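Local coordinates for protein retinol dehydratase (Spodoptera frugiperda, PDB 1FMJ) that probably dehydrates retinol on a sulfotransferase fold, binding retinol together with adenosine-3'-5'-diphosphate, at residues 26-31 with 214-219; 53-58 with 145-150; 194-199 with 320-325. All coordinates share one frame; numbering follows the deposited sequence.

Contact 1 (26-31 with 214-219)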
loop_
_atom_site.group_PDB
_atom_site.type_symbol
_atom_site.label_atom_id
_atom_site.label_comp_id
_atom_site.label_asym_id
_atom_site.label_seq_id
_atom_site.Cartn_x
_atom_site.Cartn_y
_atom_site.Cartn_z
ATOM N N ALA A 26 21.515 -4.756 -4.754
ATOM C CA ALA A 26 21.723 -6.131 -5.190
ATOM C C ALA A 26 20.394 -6.814 -5.499
ATOM O O ALA A 26 20.359 -7.957 -5.950
ATOM C CB ALA A 26 22.468 -6.901 -4.114
ATOM N N ASN A 27 19.303 -6.101 -5.248
ATOM C CA ASN A 27 17.967 -6.622 -5.496
ATOM C C ASN A 27 17.103 -5.608 -6.231
ATOM O O ASN A 27 16.224 -5.981 -7.007
ATOM C CB ASN A 27 17.284 -6.978 -4.175
ATOM C CG ASN A 27 17.787 -8.277 -3.589
ATOM O OD1 ASN A 27 18.998 -8.489 -3.439
ATOM N ND2 ASN A 27 16.855 -9.159 -3.243
ATOM N N LEU A 28 17.360 -4.327 -5.979
ATOM C CA LEU A 28 16.585 -3.252 -6.591
ATOM C C LEU A 28 17.468 -2.317 -7.420
ATOM O O LEU A 28 16.988 -1.312 -7.950
ATOM C CB LEU A 28 15.896 -2.439 -5.494
ATOM C CG LEU A 28 15.362 -3.210 -4.281
ATOM C CD1 LEU A 28 15.024 -2.249 -3.161
ATOM C CD2 LEU A 28 14.139 -4.005 -4.683
ATOM N N GLY A 29 18.750 -2.655 -7.528
ATOM C CA GLY A 29 19.696 -1.827 -8.261
ATOM C C GLY A 29 19.291 -1.400 -9.662
ATOM O O GLY A 29 19.456 -0.241 -10.033
ATOM N N ALA A 30 18.765 -2.334 -10.444
ATOM C CA ALA A 30 18.355 -2.035 -11.807
ATOM C C ALA A 30 17.290 -0.936 -11.870
ATOM O O ALA A 30 17.281 -0.125 -12.798
ATOM C CB ALA A 30 17.848 -3.303 -12.481
ATOM N N PHE A 31 16.392 -0.901 -10.891
ATOM C CA PHE A 31 15.346 0.113 -10.905
ATOM C C PHE A 31 15.960 1.490 -10.719
ATOM O O PHE A 31 16.826 1.677 -9.875
ATOM C CB PHE A 31 14.319 -0.145 -9.810
ATOM C CG PHE A 31 13.075 0.671 -9.967
ATOM C CD1 PHE A 31 12.265 0.510 -11.090
ATOM C CD2 PHE A 31 12.725 1.625 -9.012
ATOM C CE1 PHE A 31 11.120 1.292 -11.261
ATOM C CE2 PHE A 31 11.585 2.405 -9.175
ATOM C CZ PHE A 31 10.782 2.238 -10.302
ATOM N N TRP A 214 13.314 -11.186 1.159
ATOM C CA TRP A 214 13.016 -11.322 2.585
ATOM C C TRP A 214 14.085 -10.701 3.475
ATOM O O TRP A 214 13.768 -10.100 4.502
ATOM C CB TRP A 214 12.842 -12.793 2.955
ATOM C CG TRP A 214 12.910 -13.049 4.441
ATOM C CD1 TRP A 214 13.928 -13.653 5.122
ATOM C CD2 TRP A 214 11.921 -12.708 5.418
ATOM N NE1 TRP A 214 13.633 -13.714 6.463
ATOM C CE2 TRP A 214 12.407 -13.141 6.672
ATOM C CE3 TRP A 214 10.668 -12.076 5.356
ATOM C CZ2 TRP A 214 11.684 -12.966 7.858
ATOM C CZ3 TRP A 214 9.951 -11.901 6.532
ATOM C CH2 TRP A 214 10.461 -12.345 7.768
ATOM N N GLU A 215 15.348 -10.862 3.100
ATOM C CA GLU A 215 16.442 -10.284 3.874
ATOM C C GLU A 215 16.246 -8.773 3.949
ATOM O O GLU A 215 16.352 -8.162 5.009
ATOM C CB GLU A 215 17.790 -10.563 3.208
ATOM C CG GLU A 215 18.229 -12.022 3.202
ATOM C CD GLU A 215 18.386 -12.595 4.601
ATOM O OE1 GLU A 215 18.723 -11.818 5.526
ATOM O OE2 GLU A 215 18.185 -13.824 4.767
ATOM N N MET A 216 15.964 -8.187 2.792
ATOM C CA MET A 216 15.763 -6.754 2.658
ATOM C C MET A 216 14.539 -6.300 3.431
ATOM O O MET A 216 14.610 -5.373 4.244
ATOM C CB MET A 216 15.624 -6.413 1.168
ATOM C CG MET A 216 15.222 -4.980 0.840
ATOM S SD MET A 216 15.413 -4.624 -0.947
ATOM C CE MET A 216 14.614 -6.081 -1.699
ATOM N N PHE A 217 13.419 -6.976 3.194
ATOM C CA PHE A 217 12.166 -6.634 3.851
ATOM C C PHE A 217 12.162 -6.701 5.377
ATOM O O PHE A 217 11.637 -5.795 6.020
ATOM C CB PHE A 217 11.039 -7.515 3.328
ATOM C CG PHE A 217 9.722 -7.258 3.990
ATOM C CD1 PHE A 217 8.921 -6.194 3.588
ATOM C CD2 PHE A 217 9.275 -8.080 5.012
ATOM C CE1 PHE A 217 7.690 -5.958 4.194
ATOM C CE2 PHE A 217 8.039 -7.849 5.626
ATOM C CZ PHE A 217 7.251 -6.787 5.213
ATOM N N HIS A 218 12.720 -7.758 5.969
ATOM C CA HIS A 218 12.700 -7.838 7.434
ATOM C C HIS A 218 13.784 -7.002 8.099
ATOM O O HIS A 218 13.749 -6.795 9.306
ATOM C CB HIS A 218 12.763 -9.293 7.938
ATOM C CG HIS A 218 14.136 -9.897 7.963
ATOM N ND1 HIS A 218 14.868 -10.144 6.820
ATOM C CD2 HIS A 218 14.863 -10.403 8.989
ATOM C CE1 HIS A 218 15.981 -10.782 7.138
ATOM N NE2 HIS A 218 16.002 -10.952 8.448
ATOM N N ARG A 219 14.733 -6.510 7.311
ATOM C CA ARG A 219 15.800 -5.679 7.850
ATOM C C ARG A 219 15.435 -4.205 7.711
ATOM O O ARG A 219 16.250 -3.322 7.989
ATOM C CB ARG A 219 17.126 -5.950 7.136
ATOM C CG ARG A 219 17.873 -7.174 7.647
ATOM C CD ARG A 219 19.339 -7.092 7.255
ATOM N NE ARG A 219 19.930 -5.817 7.670
ATOM C CZ ARG A 219 21.175 -5.431 7.393
ATOM N NH1 ARG A 219 21.980 -6.227 6.699
ATOM N NH2 ARG A 219 21.609 -4.238 7.791
#
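The carbonyl oxygen W214 O takes two bonds from H218 in helix 210-218, the helix from which M216 reaches across to N27 and L28. This helix belongs to the helical layer around the parallel sheet of the sulfotransferase fold, and segment 26-31 is part of the loop running from helix 18-24 to strand 35-38. H218 N supplies the ordinary helical bond to W214 O at 3.0 Å, and H218 ND1 lies 2.6 Å from the same oxygen with an N-H...O angle of 153°. The two donors come from opposite faces of the carbonyl plane, and the ND1 bond is what restrains the imidazole about its side-chain torsions. W214 NE1 lies over one face of the H218 ring, offset toward its rim, and R219 CG lies over the other; E215 CA meets the ring edge in its plane. W214 NE1 is itself hydrogen-bonded to Q330 of helix 325-338.

Across the contact everything depends on M216 and is apolar. Its chain leaves the helix extended, CG lying opposite the backbone N (chi1 172°), and then bends at chi3 to turn the methyl group. L28 and M216 meet tip to tip, with M216 SD only 3.3 Å from L28 CD1, a tight approach. The second branch, L28 CD2, meets M216 CE at 3.7 Å, so the two leucine methyls divide the thioether end, CD1 on the sulfur and CD2 on the methyl. N27 instead slides past M216 in the opposite direction. The N27 backbone is hydrogen-bonded to N205, and A30 N to N205 OD1, while F31, farther along, lines the retinol pocket. On the flank of N27, the CB atom touches M216 CE at 3.8 Å.

Contact 2 (53-58 with 145-150)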
loop_
_atom_site.group_PDB
_atom_site.type_symbol
_atom_site.label_atom_id
_atom_site.label_comp_id
_atom_site.label_asym_id
_atom_site.label_seq_id
_atom_site.Cartn_x
_atom_site.Cartn_y
_atom_site.Cartn_z
ATOM N N ALA A 53 7.446 15.926 1.124
ATOM C CA ALA A 53 7.299 15.472 2.514
ATOM C C ALA A 53 6.713 16.512 3.472
ATOM O O ALA A 53 5.802 16.210 4.242
ATOM C CB ALA A 53 8.641 14.973 3.045
ATOM N N ALA A 54 7.234 17.733 3.427
ATOM C CA ALA A 54 6.743 18.803 4.297
ATOM C C ALA A 54 5.287 19.158 3.975
ATOM O O ALA A 54 4.467 19.343 4.880
ATOM C CB ALA A 54 7.620 20.023 4.149
ATOM N N ASN A 55 4.974 19.249 2.685
ATOM C CA ASN A 55 3.618 19.566 2.249
ATOM C C ASN A 55 2.629 18.521 2.748
ATOM O O ASN A 55 1.528 18.853 3.189
ATOM C CB ASN A 55 3.547 19.624 0.724
ATOM C CG ASN A 55 4.103 20.913 0.165
ATOM O OD1 ASN A 55 4.178 21.086 -1.045
ATOM N ND2 ASN A 55 4.495 21.825 1.042
ATOM N N ILE A 56 3.027 17.255 2.680
ATOM C CA ILE A 56 2.160 16.176 3.132
ATOM C C ILE A 56 2.020 16.207 4.652
ATOM O O ILE A 56 0.994 15.826 5.198
ATOM C CB ILE A 56 2.698 14.808 2.664
ATOM C CG1 ILE A 56 2.476 14.667 1.153
ATOM C CG2 ILE A 56 1.997 13.681 3.404
ATOM C CD1 ILE A 56 3.253 13.527 0.508
ATOM N N TYR A 57 3.057 16.681 5.328
ATOM C CA TYR A 57 3.045 16.770 6.780
ATOM C C TYR A 57 2.080 17.883 7.185
ATOM O O TYR A 57 1.489 17.857 8.263
ATOM C CB TYR A 57 4.452 17.094 7.284
ATOM C CG TYR A 57 4.653 16.882 8.765
ATOM C CD1 TYR A 57 4.579 15.604 9.323
ATOM C CD2 TYR A 57 4.917 17.959 9.614
ATOM C CE1 TYR A 57 4.761 15.404 10.691
ATOM C CE2 TYR A 57 5.099 17.771 10.981
ATOM C CZ TYR A 57 5.022 16.491 11.513
ATOM O OH TYR A 57 5.200 16.304 12.863
ATOM N N ASN A 58 1.913 18.854 6.297
ATOM C CA ASN A 58 1.038 19.985 6.567
ATOM C C ASN A 58 -0.215 20.018 5.698
ATOM O O ASN A 58 -0.916 21.020 5.677
ATOM C CB ASN A 58 1.821 21.286 6.368
ATOM C CG ASN A 58 2.885 21.488 7.426
ATOM O OD1 ASN A 58 2.582 21.880 8.557
ATOM N ND2 ASN A 58 4.139 21.198 7.073
ATOM N N PRO A 145 3.113 15.821 -7.201
ATOM C CA PRO A 145 3.151 15.477 -5.775
ATOM C C PRO A 145 1.762 15.068 -5.273
ATOM O O PRO A 145 0.743 15.589 -5.736
ATOM C CB PRO A 145 3.647 16.762 -5.127
ATOM C CG PRO A 145 4.574 17.319 -6.193
ATOM C CD PRO A 145 3.766 17.117 -7.453
ATOM N N GLY A 146 1.724 14.130 -4.332
ATOM C CA GLY A 146 0.453 13.674 -3.802
ATOM C C GLY A 146 -0.385 14.780 -3.188
ATOM O O GLY A 146 -1.609 14.814 -3.365
ATOM N N SER A 147 0.270 15.693 -2.473
ATOM C CA SER A 147 -0.437 16.786 -1.824
ATOM C C SER A 147 -1.181 17.677 -2.813
ATOM O O SER A 147 -2.285 18.135 -2.527
ATOM C CB SER A 147 0.533 17.628 -0.992
ATOM O OG SER A 147 1.521 18.223 -1.807
ATOM N N SER A 148 -0.588 17.929 -3.975
ATOM C CA SER A 148 -1.262 18.773 -4.954
ATOM C C SER A 148 -2.497 18.075 -5.508
ATOM O O SER A 148 -3.479 18.728 -5.854
ATOM C CB SER A 148 -0.309 19.166 -6.091
ATOM O OG SER A 148 0.187 18.039 -6.788
ATOM N N LEU A 149 -2.458 16.745 -5.579
ATOM C CA LEU A 149 -3.603 15.994 -6.090
ATOM C C LEU A 149 -4.790 16.181 -5.144
ATOM O O LEU A 149 -5.890 16.500 -5.578
ATOM C CB LEU A 149 -3.271 14.504 -6.213
ATOM C CG LEU A 149 -2.176 14.044 -7.184
ATOM C CD1 LEU A 149 -1.894 12.567 -6.940
ATOM C CD2 LEU A 149 -2.600 14.270 -8.624
ATOM N N LEU A 150 -4.561 15.990 -3.849
ATOM C CA LEU A 150 -5.622 16.155 -2.857
ATOM C C LEU A 150 -6.153 17.585 -2.860
ATOM O O LEU A 150 -7.359 17.807 -2.938
ATOM C CB LEU A 150 -5.104 15.843 -1.446
ATOM C CG LEU A 150 -4.647 14.434 -1.072
ATOM C CD1 LEU A 150 -4.318 14.409 0.419
ATOM C CD2 LEU A 150 -5.741 13.425 -1.379
#
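Two short helices meet here, 53-57 and the opening turn of 146-152, with S147 pressed against N55 and I56. S147 CB lies 4.0 Å from N55 CB and 4.1 Å from I56 CG1, so the serine methylene fits against both neighbours. S147 OG, set between its own backbone N and carbonyl carbon (chi1 62°), lies 3.5 Å from N55 CB. That contact is not a polar one: the hydroxyl is hydrogen-bonded to D52 OD1, just ahead of helix 53-57, a polar link from helix 146-152 to the start of the other helix. The nearest CA atoms, those of I56 and S147, are 5.6 Å apart, a close approach consistent with the small S147 and the neighbouring G146. In the sulfotransferase fold helix 146-152 packs at the edge of the parallel sheet, where L149 and L150 touch I104 of the outermost strand 104-105. Side chains also bond to backbone carbonyls near the helix ends. P145 occupies the N-cap position of helix 146-152, and P145 O accepts from S148 OG at 2.7 Å. N58 ND2 reaches A54 O at 2.9 Å from above the carbonyl plane, while N58 N approaches that oxygen from the opposite face.

Contact 3 (194-199 with 320-325). With RTL (retinol), chain H.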
loop_
_atom_site.group_PDB
_atom_site.type_symbol
_atom_site.label_atom_id
_atom_site.label_comp_id
_atom_site.label_asym_id
_atom_site.label_seq_id
_atom_site.Cartn_x
_atom_site.Cartn_y
_atom_site.Cartn_z
ATOM N N SER A 194 4.517 -8.763 -1.469
ATOM C CA SER A 194 5.320 -7.622 -1.879
ATOM C C SER A 194 6.365 -8.083 -2.892
ATOM O O SER A 194 6.711 -7.354 -3.814
ATOM C CB SER A 194 5.992 -6.980 -0.663
ATOM O OG SER A 194 5.029 -6.368 0.180
ATOM N N PHE A 195 6.863 -9.303 -2.713
ATOM C CA PHE A 195 7.848 -9.857 -3.630
ATOM C C PHE A 195 7.236 -9.896 -5.032
ATOM O O PHE A 195 7.811 -9.360 -5.974
ATOM C CB PHE A 195 8.245 -11.272 -3.182
ATOM C CG PHE A 195 9.000 -12.066 -4.228
ATOM C CD1 PHE A 195 10.292 -11.712 -4.606
ATOM C CD2 PHE A 195 8.419 -13.188 -4.813
ATOM C CE1 PHE A 195 10.997 -12.471 -5.551
ATOM C CE2 PHE A 195 9.114 -13.952 -5.756
ATOM C CZ PHE A 195 10.406 -13.591 -6.122
ATOM N N HIS A 196 6.063 -10.519 -5.148
ATOM C CA HIS A 196 5.364 -10.647 -6.423
ATOM C C HIS A 196 4.970 -9.329 -7.036
ATOM O O HIS A 196 4.985 -9.174 -8.259
ATOM C CB HIS A 196 4.115 -11.504 -6.258
ATOM C CG HIS A 196 4.399 -12.968 -6.232
ATOM N ND1 HIS A 196 4.744 -13.675 -7.364
ATOM C CD2 HIS A 196 4.407 -13.858 -5.212
ATOM C CE1 HIS A 196 4.951 -14.939 -7.041
ATOM N NE2 HIS A 196 4.755 -15.075 -5.741
ATOM N N HIS A 197 4.584 -8.389 -6.182
ATOM C CA HIS A 197 4.199 -7.066 -6.631
ATOM C C HIS A 197 5.412 -6.336 -7.208
ATOM O O HIS A 197 5.278 -5.561 -8.162
ATOM C CB HIS A 197 3.607 -6.286 -5.462
ATOM C CG HIS A 197 3.271 -4.863 -5.784
ATOM N ND1 HIS A 197 4.148 -3.824 -5.560
ATOM C CD2 HIS A 197 2.154 -4.308 -6.307
ATOM C CE1 HIS A 197 3.584 -2.688 -5.932
ATOM N NE2 HIS A 197 2.374 -2.955 -6.390
ATOM N N ALA A 198 6.590 -6.585 -6.635
ATOM C CA ALA A 198 7.808 -5.945 -7.127
ATOM C C ALA A 198 8.121 -6.540 -8.498
ATOM O O ALA A 198 8.609 -5.851 -9.393
ATOM C CB ALA A 198 8.962 -6.172 -6.166
ATOM N N ARG A 199 7.832 -7.825 -8.659
ATOM C CA ARG A 199 8.048 -8.495 -9.938
ATOM C C ARG A 199 7.091 -7.907 -10.979
ATOM O O ARG A 199 7.471 -7.659 -12.120
ATOM C CB ARG A 199 7.793 -10.000 -9.800
ATOM C CG ARG A 199 8.946 -10.804 -9.197
ATOM C CD ARG A 199 9.605 -11.672 -10.261
ATOM N NE ARG A 199 10.592 -12.594 -9.702
ATOM C CZ ARG A 199 11.846 -12.272 -9.395
ATOM N NH1 ARG A 199 12.294 -11.040 -9.595
ATOM N NH2 ARG A 199 12.646 -13.185 -8.865
ATOM N N ARG A 320 4.265 -20.204 4.109
ATOM C CA ARG A 320 4.895 -21.495 4.393
ATOM C C ARG A 320 5.469 -22.169 3.140
ATOM O O ARG A 320 6.360 -23.024 3.238
ATOM C CB ARG A 320 3.898 -22.431 5.080
ATOM C CG ARG A 320 3.500 -21.976 6.484
ATOM C CD ARG A 320 2.765 -23.072 7.230
ATOM N NE ARG A 320 2.509 -22.741 8.633
ATOM C CZ ARG A 320 3.450 -22.608 9.567
ATOM N NH1 ARG A 320 4.732 -22.769 9.262
ATOM N NH2 ARG A 320 3.106 -22.342 10.821
ATOM N N ASP A 321 4.964 -21.786 1.969
ATOM C CA ASP A 321 5.452 -22.349 0.709
ATOM C C ASP A 321 6.666 -21.593 0.198
ATOM O O ASP A 321 7.271 -22.001 -0.791
ATOM C CB ASP A 321 4.381 -22.296 -0.381
ATOM C CG ASP A 321 3.184 -23.155 -0.066
ATOM O OD1 ASP A 321 3.386 -24.336 0.280
ATOM O OD2 ASP A 321 2.040 -22.652 -0.173
ATOM N N TYR A 322 7.024 -20.503 0.875
ATOM C CA TYR A 322 8.154 -19.674 0.463
ATOM C C TYR A 322 9.316 -19.581 1.447
ATOM O O TYR A 322 10.409 -19.168 1.073
ATOM C CB TYR A 322 7.682 -18.248 0.168
ATOM C CG TYR A 322 6.794 -18.098 -1.039
ATOM C CD1 TYR A 322 5.458 -18.478 -1.000
ATOM C CD2 TYR A 322 7.289 -17.542 -2.219
ATOM C CE1 TYR A 322 4.629 -18.302 -2.105
ATOM C CE2 TYR A 322 6.477 -17.366 -3.327
ATOM C CZ TYR A 322 5.146 -17.744 -3.268
ATOM O OH TYR A 322 4.334 -17.556 -4.367
ATOM N N PHE A 323 9.077 -19.939 2.703
ATOM C CA PHE A 323 10.118 -19.882 3.724
ATOM C C PHE A 323 10.657 -21.269 4.059
ATOM O O PHE A 323 9.885 -22.184 4.366
ATOM C CB PHE A 323 9.568 -19.267 5.011
ATOM C CG PHE A 323 9.209 -17.819 4.897
ATOM C CD1 PHE A 323 8.256 -17.391 3.981
ATOM C CD2 PHE A 323 9.803 -16.881 5.736
ATOM C CE1 PHE A 323 7.895 -16.046 3.901
ATOM C CE2 PHE A 323 9.453 -15.537 5.665
ATOM C CZ PHE A 323 8.494 -15.118 4.744
ATOM N N ASP A 324 11.973 -21.431 4.011
ATOM C CA ASP A 324 12.552 -22.718 4.353
ATOM C C ASP A 324 12.686 -22.775 5.867
ATOM O O ASP A 324 12.281 -21.839 6.562
ATOM C CB ASP A 324 13.911 -22.917 3.665
ATOM C CG ASP A 324 14.912 -21.826 3.990
ATOM O OD1 ASP A 324 15.888 -21.707 3.227
ATOM O OD2 ASP A 324 14.744 -21.104 4.991
ATOM N N GLU A 325 13.234 -23.869 6.386
ATOM C CA GLU A 325 13.383 -24.002 7.825
ATOM C C GLU A 325 14.069 -22.782 8.448
ATOM O O GLU A 325 13.535 -22.175 9.381
ATOM C CB GLU A 325 14.145 -25.294 8.172
ATOM C CG GLU A 325 14.834 -26.024 7.005
ATOM C CD GLU A 325 13.876 -26.540 5.914
ATOM O OE1 GLU A 325 12.857 -27.208 6.226
ATOM O OE2 GLU A 325 14.163 -26.289 4.731
HETATM C C1 RTL H . 6.791 2.073 -13.099
HETATM C C2 RTL H . 8.186 2.669 -13.474
HETATM C C3 RTL H . 8.158 4.180 -13.662
HETATM C C4 RTL H . 7.053 5.233 -13.615
HETATM C C5 RTL H . 5.776 4.471 -13.254
HETATM C C6 RTL H . 5.599 3.100 -13.012
HETATM C C7 RTL H . 4.284 2.505 -12.655
HETATM C C8 RTL H . 3.763 2.497 -11.393
HETATM C C9 RTL H . 2.466 1.910 -11.029
HETATM C C10 RTL H . 2.080 1.984 -9.704
HETATM C C11 RTL H . 0.854 1.494 -9.036
HETATM C C12 RTL H . 1.147 0.798 -7.886
HETATM C C13 RTL H . 0.367 0.100 -6.844
HETATM C C14 RTL H . 0.701 -0.587 -5.711
HETATM C C15 RTL H . 0.727 0.129 -4.425
HETATM O O1 RTL H . -0.489 0.119 -3.806
HETATM C C16 RTL H . 7.143 1.404 -11.755
HETATM C C17 RTL H . 6.605 0.970 -14.153
HETATM C C18 RTL H . 4.595 5.454 -13.210
HETATM C C19 RTL H . 1.596 1.243 -12.112
HETATM C C20 RTL H . -1.113 0.248 -7.233
#
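The H196 imidazole has F195 CD2 over the centre of one face, 4.1 Å above it, and Y322 OH at its edge, near the ring plane. The H196 and Y322 rings meet rim to rim with their planes at 90°. The link is a hydrogen bond of 2.9 Å between H196 NE2 and Y322 OH at 159°, in which either atom could be the donor. H196 leaves helix 187-200 with CG beside its backbone N (chi1 -79°), which swings the imidazole out to put NE2 at Y322 OH. The other nitrogen, H196 ND1, is hydrogen-bonded to E308. The adjacent H197 points elsewhere, into the retinol pocket, where H197 NE2 lies 3.0 Å from retinol C14 and C13 lies in plane at the ring edge. Past Y322, D324 is the N-cap of helix 325-338, its OD2 hydrogen-bonded to M327 N. A leucine in place of H196 would probably leave Y322 OH and the E308 carboxylate without their shared mate and free the phenol to turn. With a partner at each nitrogen, the H196 ring is probably held in one orientation and joins helix 187-200 to two points of the connection that precedes helix 325-338.

Contact 1 is buried, contact 2 partly buried and contact 3 lies at the surface, and their chemistry follows: thioether against leucine in the first, a small serine between two helices in the second, a polar ring-to-ring bond in the third. Contacts 1 and 3 share one side of the molecule. They rest on the successive helices 210-218 and 187-200, and they touch where W214 CE3 lies 3.7 Å from F323 CE2; helix 325-338 adjoins both. Contact 2 stands apart, its centre about 33 Å from that of contact 3 and on the opposite side of the chain's centre. Along the sequence it is nested within the loop that contact 1 closes, whereas contacts 1 and 3 interleave.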